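Local coordinates for protein membrane-bound lytic murein transglycosylase A (Burkholderia pseudomallei, PDB 6QK4) that probably cleaves the glycosidic bond between MurNAc and GlcNAc in peptidoglycan, leaving a 1,6-anhydro ring on the MurNAc product, at residues 19-30 against 88-99. Numbering follows the deposited sequence.
Sequences QIAAARLTPVAW and TPFQFANNDGTL
Gln91 O is held by two donors, the backbone N of Thr26 at 3.0 Å and a bound water at 2.7 Å. The same water donates to Ala23 O and accepts from Thr26 OG1 and Gln91 NE2, so four protein atoms fix it where the chain bends away from the short strand 25-27. With CG anti to the backbone N (chi1 165°), the Gln91 side chain runs alongside Thr26 and sets its amide nitrogen against Ala21 CB. Gln91 N returns a bond to Thr26 O, completing a hydrogen-bonded antiparallel pair, and Ala93 N to Arg24 O and Val28 N to Pro89 O carry the pairing on to either side.

Over the sheet face carrying Leu25, Pro27, Phe90 and Phe92, Pro27 CB rests on the Phe90 ring, 4.0 Å from its centroid, while Leu25 CD2 reaches Phe90 CB and Phe92 CD1. The Arg24 chain bends twice beyond CG, bringing NH1 to a lone pair of Ala93 O at 2.9 Å; Phe92 CE1 and Asn95 OD1 lie over opposite guanidinium faces. At the far end Pro89 CD makes a CH-pi contact with the five-membered ring of Trp30, whose NE1 bonds to Phe87 O.

At the end of the type I turn Asn94-Gly97, Ala21 N bonds to Gly97 O at 2.8 Å and Leu99 N to Gln19 O, a lone bridge of Ile20 with Thr98. Strand 87-92 pairs on its other side with strand 336-346, so 25-27 is a short antiparallel edge strand.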
loop_
_atom_site.group_PDB
_atom_site.type_symbol
_atom_site.label_atom_id
_atom_site.label_comp_id
_atom_site.label_asym_id
_atom_site.label_seq_id
_atom_site.Cartn_x
_atom_site.Cartn_y
_atom_site.Cartn_z
ATOM N N GLN A 19 25.708 -6.419 -6.724
ATOM C CA GLN A 19 26.715 -6.678 -5.685
ATOM C C GLN A 19 26.327 -7.846 -4.768
ATOM O O GLN A 19 25.167 -8.243 -4.646
ATOM C CB GLN A 19 26.955 -5.430 -4.846
ATOM C CG GLN A 19 27.527 -4.253 -5.748
ATOM C CD GLN A 19 27.570 -2.922 -5.019
ATOM O OE1 GLN A 19 26.680 -2.613 -4.248
ATOM N NE2 GLN A 19 28.660 -2.131 -5.238
ATOM N N ILE A 20 27.346 -8.442 -4.165
ATOM C CA ILE A 20 27.122 -9.624 -3.314
ATOM C C ILE A 20 27.873 -9.482 -2.004
ATOM O O ILE A 20 28.796 -8.676 -1.844
ATOM C CB ILE A 20 27.537 -10.935 -4.018
ATOM C CG1 ILE A 20 29.046 -10.941 -4.216
ATOM C CG2 ILE A 20 26.772 -11.148 -5.376
ATOM C CD1 ILE A 20 29.591 -12.272 -4.762
ATOM N N ALA A 21 27.451 -10.293 -1.029
ATOM C CA ALA A 21 28.013 -10.227 0.313
ATOM C C ALA A 21 28.170 -11.643 0.878
ATOM O O ALA A 21 27.455 -12.570 0.497
ATOM C CB ALA A 21 27.133 -9.403 1.285
ATOM N N ALA A 22 29.142 -11.789 1.793
ATOM C CA ALA A 22 29.522 -13.086 2.366
ATOM C C ALA A 22 28.672 -13.493 3.573
ATOM O O ALA A 22 28.711 -14.660 3.979
ATOM C CB ALA A 22 31.004 -13.001 2.754
ATOM N N ALA A 23 27.862 -12.586 4.120
ATOM C CA ALA A 23 27.005 -12.880 5.262
ATOM C C ALA A 23 25.613 -12.317 5.022
ATOM O O ALA A 23 25.424 -11.345 4.274
ATOM C CB ALA A 23 27.588 -12.293 6.557
ATOM N N ARG A 24 24.640 -12.926 5.704
ATOM C CA ARG A 24 23.246 -12.448 5.691
ATOM C C ARG A 24 23.115 -11.018 6.261
ATOM O O ARG A 24 22.397 -10.161 5.690
ATOM C CB ARG A 24 22.411 -13.437 6.507
ATOM C CG ARG A 24 21.001 -12.972 6.865
ATOM C CD ARG A 24 20.131 -13.033 5.650
ATOM N NE ARG A 24 18.751 -13.517 5.934
ATOM C CZ ARG A 24 17.856 -13.771 4.990
ATOM N NH1 ARG A 24 18.152 -13.546 3.694
ATOM N NH2 ARG A 24 16.633 -14.246 5.332
ATOM N N LEU A 25 23.776 -10.740 7.382
ATOM C CA LEU A 25 23.799 -9.426 8.032
ATOM C C LEU A 25 25.235 -8.985 8.280
ATOM O O LEU A 25 25.970 -9.665 9.004
ATOM C CB LEU A 25 23.026 -9.427 9.368
ATOM C CG LEU A 25 21.497 -9.502 9.188
ATOM C CD1 LEU A 25 20.834 -10.039 10.495
ATOM C CD2 LEU A 25 20.888 -8.116 8.769
ATOM N N THR A 26 25.590 -7.811 7.780
ATOM C CA THR A 26 26.951 -7.279 7.926
ATOM C C THR A 26 26.853 -5.904 8.560
ATOM O O THR A 26 26.355 -4.959 7.911
ATOM C CB THR A 26 27.664 -7.158 6.582
ATOM O OG1 THR A 26 27.611 -8.400 5.875
ATOM C CG2 THR A 26 29.157 -6.761 6.848
ATOM N N PRO A 27 27.331 -5.700 9.793
ATOM C CA PRO A 27 27.319 -4.341 10.361
ATOM C C PRO A 27 28.193 -3.379 9.574
ATOM O O PRO A 27 29.307 -3.714 9.144
ATOM C CB PRO A 27 27.886 -4.541 11.783
ATOM C CG PRO A 27 28.831 -5.776 11.612
ATOM C CD PRO A 27 28.070 -6.691 10.632
ATOM N N VAL A 28 27.692 -2.165 9.389
ATOM C CA VAL A 28 28.443 -1.124 8.689
ATOM C C VAL A 28 28.307 0.180 9.475
ATOM O O VAL A 28 27.498 0.307 10.383
ATOM C CB VAL A 28 27.981 -0.946 7.237
ATOM C CG1 VAL A 28 28.067 -2.248 6.447
ATOM C CG2 VAL A 28 26.502 -0.437 7.234
ATOM N N ALA A 29 29.174 1.161 9.152
ATOM C CA ALA A 29 29.011 2.458 9.776
ATOM C C ALA A 29 27.875 3.214 9.086
ATOM O O ALA A 29 27.551 2.951 7.927
ATOM C CB ALA A 29 30.303 3.295 9.641
ATOM N N TRP A 30 27.279 4.174 9.791
ATOM C CA TRP A 30 26.273 4.981 9.121
ATOM C C TRP A 30 26.844 5.674 7.876
ATOM O O TRP A 30 26.145 5.877 6.900
ATOM C CB TRP A 30 25.660 5.989 10.109
ATOM C CG TRP A 30 24.642 5.337 10.992
ATOM C CD1 TRP A 30 24.783 4.930 12.285
ATOM C CD2 TRP A 30 23.314 4.982 10.595
ATOM N NE1 TRP A 30 23.589 4.372 12.733
ATOM C CE2 TRP A 30 22.680 4.402 11.708
ATOM C CE3 TRP A 30 22.593 5.141 9.419
ATOM C CZ2 TRP A 30 21.352 3.929 11.664
ATOM C CZ3 TRP A 30 21.273 4.658 9.370
ATOM C CH2 TRP A 30 20.674 4.085 10.500
ATOM N N THR A 88 22.476 0.408 15.118
ATOM C CA THR A 88 23.499 0.065 14.154
ATOM C C THR A 88 22.861 -0.464 12.873
ATOM O O THR A 88 22.007 -1.359 12.952
ATOM C CB THR A 88 24.439 -1.005 14.749
ATOM O OG1 THR A 88 25.124 -0.426 15.885
ATOM C CG2 THR A 88 25.538 -1.388 13.731
ATOM N N PRO A 89 23.288 -0.008 11.705
ATOM C CA PRO A 89 22.759 -0.588 10.467
ATOM C C PRO A 89 23.538 -1.815 9.994
ATOM O O PRO A 89 24.764 -1.870 10.069
ATOM C CB PRO A 89 22.895 0.586 9.478
ATOM C CG PRO A 89 24.243 1.299 9.937
ATOM C CD PRO A 89 24.304 1.039 11.460
ATOM N N PHE A 90 22.811 -2.814 9.465
ATOM C CA PHE A 90 23.412 -4.050 8.972
ATOM C C PHE A 90 23.016 -4.233 7.523
ATOM O O PHE A 90 21.829 -4.412 7.221
ATOM C CB PHE A 90 22.968 -5.300 9.737
ATOM C CG PHE A 90 23.545 -5.389 11.141
ATOM C CD1 PHE A 90 23.083 -4.522 12.112
ATOM C CD2 PHE A 90 24.508 -6.369 11.501
ATOM C CE1 PHE A 90 23.580 -4.551 13.408
ATOM C CE2 PHE A 90 24.978 -6.417 12.830
ATOM C CZ PHE A 90 24.522 -5.492 13.756
ATOM N N GLN A 91 23.997 -4.225 6.638
ATOM C CA GLN A 91 23.700 -4.548 5.227
ATOM C C GLN A 91 23.068 -5.943 5.126
ATOM O O GLN A 91 23.559 -6.895 5.733
ATOM C CB GLN A 91 25.021 -4.440 4.417
ATOM C CG GLN A 91 24.934 -5.085 3.031
ATOM C CD GLN A 91 26.302 -5.324 2.471
ATOM O OE1 GLN A 91 26.880 -4.430 1.856
ATOM N NE2 GLN A 91 26.826 -6.515 2.679
ATOM N N PHE A 92 21.916 -6.055 4.419
ATOM C CA PHE A 92 21.093 -7.268 4.430
ATOM C C PHE A 92 21.162 -7.958 3.078
ATOM O O PHE A 92 20.874 -7.332 2.041
ATOM C CB PHE A 92 19.658 -6.870 4.727
ATOM C CG PHE A 92 18.709 -8.029 4.894
ATOM C CD1 PHE A 92 19.042 -9.100 5.705
ATOM C CD2 PHE A 92 17.473 -8.010 4.260
ATOM C CE1 PHE A 92 18.117 -10.168 5.901
ATOM C CE2 PHE A 92 16.578 -9.094 4.421
ATOM C CZ PHE A 92 16.895 -10.155 5.248
ATOM N N ALA A 93 21.571 -9.226 3.072
ATOM C CA ALA A 93 21.629 -9.962 1.822
ATOM C C ALA A 93 20.627 -11.113 1.761
ATOM O O ALA A 93 20.220 -11.684 2.787
ATOM C CB ALA A 93 23.040 -10.509 1.592
ATOM N N ASN A 94 20.252 -11.456 0.530
ATOM C CA ASN A 94 19.505 -12.686 0.258
ATOM C C ASN A 94 20.324 -13.923 0.652
ATOM O O ASN A 94 21.544 -13.888 0.765
ATOM C CB ASN A 94 19.168 -12.763 -1.230
ATOM C CG ASN A 94 18.130 -11.759 -1.628
ATOM O OD1 ASN A 94 17.056 -11.725 -1.028
ATOM N ND2 ASN A 94 18.459 -10.906 -2.620
ATOM N N ASN A 95 19.641 -15.051 0.843
ATOM C CA ASN A 95 20.425 -16.215 1.297
ATOM C C ASN A 95 21.378 -16.732 0.218
ATOM O O ASN A 95 22.365 -17.427 0.540
ATOM C CB ASN A 95 19.483 -17.330 1.765
ATOM C CG ASN A 95 18.918 -17.049 3.171
ATOM O OD1 ASN A 95 19.653 -16.645 4.085
ATOM N ND2 ASN A 95 17.604 -17.250 3.336
ATOM N N ASP A 96 21.184 -16.334 -1.042
ATOM C CA ASP A 96 22.155 -16.693 -2.068
ATOM C C ASP A 96 23.338 -15.705 -2.150
ATOM O O ASP A 96 24.176 -15.818 -3.052
ATOM C CB ASP A 96 21.452 -16.839 -3.414
ATOM C CG ASP A 96 20.922 -15.527 -3.969
ATOM O OD1 ASP A 96 21.175 -14.452 -3.407
ATOM O OD2 ASP A 96 20.238 -15.584 -5.007
ATOM N N GLY A 97 23.441 -14.756 -1.219
ATOM C CA GLY A 97 24.523 -13.779 -1.200
ATOM C C GLY A 97 24.266 -12.472 -1.963
ATOM O O GLY A 97 25.007 -11.493 -1.767
ATOM N N THR A 98 23.213 -12.400 -2.768
ATOM C CA THR A 98 22.990 -11.191 -3.591
ATOM C C THR A 98 22.387 -10.093 -2.725
ATOM O O THR A 98 21.613 -10.363 -1.809
ATOM C CB THR A 98 22.084 -11.451 -4.798
ATOM O OG1 THR A 98 20.773 -11.931 -4.415
ATOM C CG2 THR A 98 22.713 -12.413 -5.786
ATOM N N LEU A 99 22.727 -8.836 -3.034
ATOM C CA LEU A 99 22.158 -7.720 -2.272
ATOM C C LEU A 99 20.943 -7.106 -2.946
ATOM O O LEU A 99 20.116 -6.541 -2.238
ATOM C CB LEU A 99 23.200 -6.603 -2.047
ATOM C CG LEU A 99 24.446 -7.057 -1.211
ATOM C CD1 LEU A 99 25.461 -5.929 -1.171
ATOM C CD2 LEU A 99 23.975 -7.329 0.222
HETATM O O HOH W 1 25.280 -8.555 4.385
#